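Dps family protein (Staphylococcus aureus subsp. aureus, PDB 2D5K) compacts the staphylococcal nucleoid and, as a twelve-subunit member of the Dps branch of the ferritin-like family, probably oxidises and stores iron. Local coordinates at the interface of chains A and B. Sequence-based numbering; all coordinates share one arbitrary frame. Chains: chain A/B, Dps family protein.

Contact 1: the interface of chains A and B. Residues chain A 141; chain B 61, 64-65.
A:Trp141 reaches B:Leu64 with CG roughly anti to its backbone N (chi1 151°), and the next torsion turns the face of the indole toward the partner chain. B:Leu64 answers with CG beside its own backbone N, and its chi2 of 163° carries CD1 outward beneath the ring system. Both side chains belong to long helices of the ferritin-like four-helix bundle, 123-147 in chain A and 38-65 in chain B.

The leucine serves the indole twice on the same face. Its CB sits over the five-membered ring, 3.7 Å from the centroid, while its CD1 methyl lies over the six-membered ring, displaced toward the rim, with CD1 3.3 Å from CZ2 of A:Trp141. The indole gives a broad flat surface, and leucine, branching at CG, can lay its CB over one ring and a methyl over the other in these CH-pi contacts.

B:Glu61, one helical turn earlier, extends its chain toward the far end of the indole. Its carboxylate lies beyond the CZ3-CH2 rim, tilted to the leucine side and inclined 64° to the ring plane. OE2 is 3.5 Å from CH2 of A:Trp141, where the slightly positive ring C-H groups may suit an acidic oxygen. By family resemblance this glutamate is an iron ligand of the Dps ferroxidase centre, and the indole may help to position it.

At the opposite end B:Ala65, the last residue of its helix, brings its CA to 3.9 Å from CB of A:Trp141; a small side chain here probably helps the two helices come this near.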
# COMPACT_ATOMS: atom_id res chain seq x y z
N TRP A 141 -15.97 -13.23 -25.42
CA TRP A 141 -17.37 -12.97 -25.11
C TRP A 141 -17.56 -11.45 -25.01
O TRP A 141 -18.54 -10.90 -25.54
CB TRP A 141 -17.77 -13.64 -23.79
CG TRP A 141 -18.87 -12.91 -23.07
CD1 TRP A 141 -20.12 -12.62 -23.54
CD2 TRP A 141 -18.78 -12.29 -21.78
NE1 TRP A 141 -20.81 -11.85 -22.63
CE2 TRP A 141 -20.01 -11.64 -21.54
CE3 TRP A 141 -17.78 -12.23 -20.80
CZ2 TRP A 141 -20.26 -10.93 -20.36
CZ3 TRP A 141 -18.03 -11.53 -19.63
CH2 TRP A 141 -19.26 -10.89 -19.42
N GLU B 61 -19.94 -16.06 -16.09
CA GLU B 61 -19.27 -15.49 -17.25
C GLU B 61 -18.61 -16.57 -18.11
O GLU B 61 -18.32 -16.34 -19.29
CB GLU B 61 -18.26 -14.42 -16.81
CG GLU B 61 -18.94 -13.29 -16.02
CD GLU B 61 -18.15 -11.99 -16.00
OE1 GLU B 61 -16.91 -12.03 -16.03
OE2 GLU B 61 -18.79 -10.91 -15.94
N LEU B 64 -21.33 -17.56 -20.38
CA LEU B 64 -21.42 -16.57 -21.45
C LEU B 64 -20.34 -16.83 -22.49
O LEU B 64 -20.59 -16.74 -23.70
CB LEU B 64 -21.26 -15.16 -20.87
CG LEU B 64 -22.33 -14.74 -19.86
CD1 LEU B 64 -21.86 -13.54 -19.07
CD2 LEU B 64 -23.63 -14.44 -20.57
N ALA B 65 -19.14 -17.18 -22.03
CA ALA B 65 -18.02 -17.44 -22.91
C ALA B 65 -18.24 -18.65 -23.83
O ALA B 65 -17.60 -18.75 -24.88
CB ALA B 65 -16.74 -17.63 -22.10

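Contact 2: the interface of chains A and B. Residues chain A 111, 114, 130; chain B 121, 123.
A:Ile114 and A:Ile130 form the tightly packed side of this contact, pressing on B:Asp123, the first residue of helix 123-147 in another Dps subunit of the ferritin-like family. The isoleucines come from two helices of chain A, 92-120 and 123-147. A:Ile114 points its CG2 methyl at the carboxylate, with CG2 3.4 Å from OD2 of B:Asp123; the isoleucine and the aspartate point toward each other. A:Ile130 lies crosswise to the aspartate. Its CG2 lies 3.6 Å from the backbone O of B:Asp123, while its CD1 is modelled too near the aspartate CB for that spacing to be trusted. Branching at CB lets each isoleucine offer a methyl group close to its own helix. An acidic side chain suits the start of a helix, where the helix dipole would probably favour its negative charge.

The other side is more hydrated: two waters bridge the chains, although one direct polar approach remains. A:Glu111 sends CG anti to its backbone N (chi1 -177°), then bends at chi2 (72°) to bring its carboxylate toward B:Gly121. Water 1 is shared there: it lies 2.8 Å from OE1 of A:Glu111, receives the backbone N-H of B:Asp123 at 2.9 Å from N, and also links to O of B:Gly121. Water 2 joins the backbone O of A:Glu111 to the aspartate, lying 2.8 Å from OD2 of B:Asp123. The direct approach of A:Glu111 OE2 to O of B:Gly121, 2.6 Å, would be a clash between two acceptors unless the glutamate carries a proton there. The neighbouring aspartate, its OD2 4.0 Å from OE1 of A:Glu111, might encourage such protonation. B:Gly121 has a positive phi of 82°, a backbone turn easily adopted without a side chain.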
# COMPACT_ATOMS: atom_id res chain seq x y z
N GLU A 111 -7.45 -25.63 -28.01
CA GLU A 111 -8.18 -26.86 -27.71
C GLU A 111 -7.33 -28.06 -28.16
O GLU A 111 -7.25 -29.07 -27.46
CB GLU A 111 -9.53 -26.86 -28.44
CG GLU A 111 -10.41 -28.08 -28.15
CD GLU A 111 -11.00 -28.07 -26.74
OE1 GLU A 111 -10.79 -27.09 -26.00
OE2 GLU A 111 -11.69 -29.05 -26.38
N ILE A 114 -4.08 -28.40 -26.01
CA ILE A 114 -4.39 -29.01 -24.73
C ILE A 114 -4.42 -30.53 -24.87
O ILE A 114 -3.88 -31.26 -24.03
CB ILE A 114 -5.76 -28.51 -24.22
CG1 ILE A 114 -5.63 -27.04 -23.81
CG2 ILE A 114 -6.24 -29.37 -23.06
CD1 ILE A 114 -6.96 -26.30 -23.73
N ILE A 130 -4.69 -24.17 -20.81
CA ILE A 130 -6.04 -24.04 -20.27
C ILE A 130 -6.23 -22.65 -19.68
O ILE A 130 -7.27 -22.02 -19.86
CB ILE A 130 -6.32 -25.07 -19.15
CG1 ILE A 130 -6.17 -26.49 -19.69
CG2 ILE A 130 -7.73 -24.87 -18.59
CD1 ILE A 130 -7.16 -26.82 -20.72
N GLY B 121 -14.72 -32.00 -23.48
CA GLY B 121 -13.59 -31.27 -24.04
C GLY B 121 -13.58 -29.83 -23.56
O GLY B 121 -12.83 -29.00 -24.08
N ASP B 123 -12.22 -28.01 -21.14
CA ASP B 123 -11.19 -28.02 -20.13
C ASP B 123 -11.15 -26.77 -19.26
O ASP B 123 -10.69 -26.82 -18.12
CB ASP B 123 -9.85 -28.27 -20.81
CG ASP B 123 -9.89 -29.50 -21.69
OD1 ASP B 123 -10.23 -30.58 -21.16
OD2 ASP B 123 -9.61 -29.40 -22.91
O HOH W 1 -11.33 -26.36 -23.36
O HOH W 2 -8.85 -30.33 -25.44

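The C-alpha centres of contact 1 and contact 2 lie about 16 Å apart along one subunit boundary. Chain A's helix 123-147 runs through both, presenting A:Ile130 to contact 2 and, about three turns later, A:Trp141 to contact 1; helix 92-120 joins it only at contact 2. Chain B instead meets this surface with two separate segments, the end of helix 38-65 in contact 1 and the turn leading into helix 123-147 in contact 2. The same helix is thus used differently by the two copies. Such unlike, not exactly two-fold pairing suits a closed twelve-subunit Dps shell, and two separated contacts would help fix the angle between neighbours.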